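Local coordinates for flagellar hook-associated protein (PDB 4UT1) that probably serves as a structural protein of the bacterial flagellum, forming part of the junction between the hook and the filament, at residues K489-A503 with P518-S532. Residues are numbered along the deposited sequence; the frame is centred on the assembly and turned at random.
With EDO (1,2-ethanediol), chain I.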
# COMPACT_ATOMS: atom_id res chain seq x y z
N LYS A 489 35.51 -30.04 26.38
CA LYS A 489 34.67 -28.84 26.40
C LYS A 489 33.83 -28.73 25.13
O LYS A 489 33.91 -27.75 24.41
CB LYS A 489 35.52 -27.58 26.58
CG LYS A 489 36.33 -27.60 27.87
CD LYS A 489 37.29 -26.43 27.94
CE LYS A 489 36.56 -25.13 28.16
NZ LYS A 489 37.52 -24.01 28.31
N THR A 490 33.03 -29.76 24.88
CA THR A 490 32.18 -29.80 23.70
C THR A 490 30.81 -30.35 24.03
O THR A 490 30.62 -31.07 25.01
CB THR A 490 32.81 -30.68 22.58
OG1 THR A 490 33.14 -31.97 23.11
CG2 THR A 490 34.07 -30.03 22.06
N LEU A 491 29.83 -29.97 23.23
CA LEU A 491 28.53 -30.61 23.29
C LEU A 491 28.40 -31.63 22.16
O LEU A 491 28.97 -31.46 21.09
CB LEU A 491 27.42 -29.56 23.19
CG LEU A 491 27.42 -28.48 24.28
CD1 LEU A 491 26.64 -27.28 23.80
CD2 LEU A 491 26.81 -29.04 25.59
N SER A 492 27.64 -32.68 22.41
CA SER A 492 27.24 -33.60 21.35
C SER A 492 25.79 -34.03 21.56
O SER A 492 25.14 -33.63 22.53
CB SER A 492 28.17 -34.82 21.30
OG SER A 492 28.08 -35.60 22.47
N GLY A 493 25.28 -34.82 20.62
CA GLY A 493 23.92 -35.30 20.70
C GLY A 493 22.98 -34.53 19.78
O GLY A 493 21.77 -34.67 19.89
N PHE A 494 23.54 -33.71 18.90
CA PHE A 494 22.72 -32.97 17.94
C PHE A 494 22.15 -33.94 16.91
O PHE A 494 22.69 -35.03 16.72
CB PHE A 494 23.53 -31.86 17.26
CG PHE A 494 24.04 -30.80 18.20
CD1 PHE A 494 25.27 -30.94 18.83
CD2 PHE A 494 23.28 -29.66 18.48
CE1 PHE A 494 25.75 -29.97 19.71
CE2 PHE A 494 23.75 -28.68 19.34
CZ PHE A 494 24.99 -28.84 19.96
N PRO A 495 21.03 -33.56 16.26
CA PRO A 495 20.44 -34.42 15.23
C PRO A 495 21.33 -34.51 13.99
O PRO A 495 21.91 -33.50 13.56
CB PRO A 495 19.12 -33.70 14.89
CG PRO A 495 18.88 -32.74 16.03
CD PRO A 495 20.24 -32.35 16.50
N VAL A 496 21.45 -35.71 13.42
CA VAL A 496 22.27 -35.89 12.21
C VAL A 496 21.62 -35.10 11.10
O VAL A 496 20.40 -34.93 11.07
CB VAL A 496 22.42 -37.36 11.79
CG1 VAL A 496 23.04 -38.17 12.91
CG2 VAL A 496 21.07 -37.94 11.38
N GLY A 497 22.45 -34.58 10.20
CA GLY A 497 21.95 -33.83 9.06
C GLY A 497 21.57 -32.41 9.39
O GLY A 497 20.91 -31.73 8.60
N THR A 498 21.97 -31.93 10.56
CA THR A 498 21.77 -30.53 10.87
C THR A 498 23.10 -29.81 10.85
O THR A 498 24.17 -30.42 10.93
CB THR A 498 21.09 -30.32 12.24
OG1 THR A 498 21.96 -30.75 13.29
CG2 THR A 498 19.79 -31.12 12.32
N THR A 499 23.01 -28.50 10.74
CA THR A 499 24.17 -27.63 10.85
C THR A 499 23.96 -26.73 12.05
O THR A 499 22.92 -26.09 12.18
CB THR A 499 24.38 -26.81 9.57
OG1 THR A 499 24.79 -27.68 8.51
CG2 THR A 499 25.44 -25.74 9.79
N VAL A 500 24.94 -26.71 12.96
CA VAL A 500 24.86 -25.86 14.13
C VAL A 500 25.68 -24.58 13.91
O VAL A 500 26.87 -24.63 13.57
CB VAL A 500 25.36 -26.60 15.41
CG1 VAL A 500 25.33 -25.69 16.61
CG2 VAL A 500 24.53 -27.85 15.67
N THR A 501 25.03 -23.44 14.06
CA THR A 501 25.73 -22.17 13.89
C THR A 501 25.82 -21.46 15.22
O THR A 501 24.80 -21.18 15.86
CB THR A 501 25.03 -21.25 12.88
OG1 THR A 501 25.04 -21.87 11.60
CG2 THR A 501 25.75 -19.91 12.78
N ILE A 502 27.04 -21.17 15.65
CA ILE A 502 27.25 -20.44 16.89
C ILE A 502 27.47 -18.97 16.57
O ILE A 502 28.35 -18.62 15.78
CB ILE A 502 28.46 -20.98 17.68
CG1 ILE A 502 28.28 -22.47 17.98
CG2 ILE A 502 28.64 -20.20 18.97
CD1 ILE A 502 28.58 -23.39 16.80
N ALA A 503 26.65 -18.12 17.18
CA ALA A 503 26.75 -16.69 16.94
C ALA A 503 28.10 -16.16 17.42
O ALA A 503 28.68 -16.68 18.37
CB ALA A 503 25.61 -15.95 17.64
N PRO A 518 31.03 -33.23 17.71
CA PRO A 518 31.12 -32.26 18.81
C PRO A 518 31.02 -30.81 18.36
O PRO A 518 31.52 -30.43 17.31
CB PRO A 518 32.51 -32.54 19.40
CG PRO A 518 33.31 -32.98 18.20
CD PRO A 518 32.36 -33.77 17.34
N VAL A 519 30.35 -30.00 19.19
CA VAL A 519 30.33 -28.56 19.02
C VAL A 519 31.07 -27.93 20.19
O VAL A 519 30.78 -28.25 21.34
CB VAL A 519 28.89 -28.03 18.97
CG1 VAL A 519 28.88 -26.51 18.94
CG2 VAL A 519 28.16 -28.61 17.77
N PRO A 520 32.01 -27.01 19.91
CA PRO A 520 32.78 -26.40 21.00
C PRO A 520 31.91 -25.54 21.89
O PRO A 520 31.05 -24.82 21.38
CB PRO A 520 33.81 -25.53 20.27
CG PRO A 520 33.75 -25.95 18.81
CD PRO A 520 32.35 -26.44 18.60
N TYR A 521 32.13 -25.61 23.20
CA TYR A 521 31.43 -24.75 24.14
C TYR A 521 32.42 -24.18 25.14
O TYR A 521 33.16 -24.92 25.80
CB TYR A 521 30.32 -25.49 24.88
CG TYR A 521 29.65 -24.57 25.88
CD1 TYR A 521 28.76 -23.59 25.46
CD2 TYR A 521 29.96 -24.66 27.24
CE1 TYR A 521 28.17 -22.73 26.37
CE2 TYR A 521 29.37 -23.80 28.15
CZ TYR A 521 28.48 -22.85 27.72
OH TYR A 521 27.90 -22.00 28.63
N ASP A 522 32.45 -22.85 25.20
CA ASP A 522 33.33 -22.11 26.10
C ASP A 522 32.50 -21.49 27.23
O ASP A 522 31.78 -20.51 27.01
CB ASP A 522 34.08 -21.03 25.32
CG ASP A 522 35.17 -20.35 26.14
OD1 ASP A 522 35.15 -20.43 27.38
OD2 ASP A 522 36.04 -19.70 25.52
N PRO A 523 32.60 -22.06 28.44
CA PRO A 523 31.83 -21.57 29.59
C PRO A 523 32.10 -20.11 29.92
O PRO A 523 31.27 -19.46 30.56
CB PRO A 523 32.31 -22.48 30.74
CG PRO A 523 32.80 -23.73 30.05
CD PRO A 523 33.44 -23.23 28.78
N SER A 524 33.24 -19.59 29.48
CA SER A 524 33.58 -18.20 29.77
C SER A 524 32.78 -17.28 28.87
O SER A 524 32.61 -16.10 29.16
CB SER A 524 35.09 -17.95 29.59
OG SER A 524 35.47 -17.96 28.23
N LYS A 525 32.27 -17.84 27.78
CA LYS A 525 31.59 -17.04 26.77
C LYS A 525 30.12 -17.42 26.61
O LYS A 525 29.29 -16.60 26.19
CB LYS A 525 32.31 -17.18 25.42
CG LYS A 525 33.76 -16.72 25.43
CD LYS A 525 34.46 -17.08 24.11
CE LYS A 525 35.90 -16.56 24.07
NZ LYS A 525 36.63 -17.02 22.86
N GLY A 526 29.79 -18.67 26.92
CA GLY A 526 28.47 -19.20 26.61
C GLY A 526 28.32 -19.34 25.10
O GLY A 526 29.27 -19.07 24.35
N ALA A 527 27.15 -19.77 24.64
CA ALA A 527 26.94 -19.96 23.21
C ALA A 527 25.49 -19.74 22.81
O ALA A 527 24.59 -20.31 23.43
CB ALA A 527 27.39 -21.34 22.78
N SER A 528 25.28 -18.93 21.78
CA SER A 528 23.96 -18.80 21.17
C SER A 528 23.93 -19.62 19.89
O SER A 528 24.63 -19.32 18.93
CB SER A 528 23.61 -17.34 20.88
OG SER A 528 23.38 -16.63 22.08
N MET A 529 23.13 -20.68 19.89
CA MET A 529 23.18 -21.65 18.80
C MET A 529 21.91 -21.71 17.98
O MET A 529 20.80 -21.60 18.50
CB MET A 529 23.49 -23.03 19.36
CG MET A 529 24.92 -23.18 19.82
SD MET A 529 25.15 -24.70 20.75
CE MET A 529 24.30 -24.29 22.28
N THR A 530 22.08 -21.90 16.67
CA THR A 530 20.94 -22.17 15.80
C THR A 530 21.13 -23.53 15.14
O THR A 530 22.21 -23.83 14.62
CB THR A 530 20.76 -21.08 14.75
OG1 THR A 530 20.37 -19.86 15.41
CG2 THR A 530 19.67 -21.47 13.77
N ILE A 531 20.10 -24.36 15.19
CA ILE A 531 20.16 -25.67 14.57
C ILE A 531 19.33 -25.67 13.29
O ILE A 531 18.11 -25.55 13.33
CB ILE A 531 19.67 -26.76 15.53
CG1 ILE A 531 20.52 -26.74 16.81
CG2 ILE A 531 19.73 -28.13 14.87
CD1 ILE A 531 19.93 -27.53 17.96
N SER A 532 20.00 -25.81 12.15
CA SER A 532 19.33 -25.78 10.85
C SER A 532 19.56 -27.09 10.10
O SER A 532 20.58 -27.77 10.31
CB SER A 532 19.82 -24.62 9.99
OG SER A 532 20.02 -23.43 10.74
C1 EDO I . 32.84 -20.94 21.82
O1 EDO I . 32.44 -22.22 21.32
C2 EDO I . 31.63 -20.29 22.48
O2 EDO I . 31.12 -21.13 23.52
O HOH W 1 22.64 -23.42 11.56
O HOH W 2 23.44 -18.51 15.93
O HOH W 3 27.44 -17.28 20.74
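Tyr521 N donates to Lys489 O at 3.0 Å, while the lysine chain, bent at chi3 (71°), brings CE against Pro523 CD, the two side chains crossing at about a right angle. NZ remains 4.4 Å from Asp522 OD1, too far for a salt bridge; that carboxylate oxygen instead accepts Ser524 N, an Asx turn, and Ser524 OG as well, from the same face of the carboxylate. Thr490 lies alongside Pro518, pointing the same way, and its OG1 bonds to Ser488. Leu491 and Val519 exchange two backbone hydrogen bonds as an antiparallel pair, and Leu491 CD1 turns inward to Met529 CE. Phe494 reaches side chains of both layers. Its CE1 meets Val519 CG2 at 3.4 Å, obliquely to the ring, the two side chains roughly perpendicular; Ile531 CD1 approaches the rim near the ring plane, Val500 CG2 sits 3.5 Å above one face, and Met529 SD makes an oblique Met-aromatic contact. After the type II turn Pro495-Thr498, Thr498 OG1 bonds to Pro495 O and its CB rests on Ile531 CG2. Thr499 and Thr501 form hydrogen-bonded pairs with Ser532 and Thr530; a water joins Thr499 O, Thr501 OG1 and Ser532 OG on the polar outer face, and Thr501 OG1 also bonds to Ser509 OG on strand 508-511. Val500 points to the other face, with CG1 on Met529 CG. In Ile502, chi2 (78°) swings CD1 tip to tip against Val519 CG1 at 3.8 Å, and Ala503 N donates to Ser528 O. Each segment thus passes from one antiparallel sheet, at 490-492 with 519-520, to a second, at 498-502 with 527-533, their apolar side chains meeting between the layers: the arrangement of a beta sandwich, here within the D3 domain.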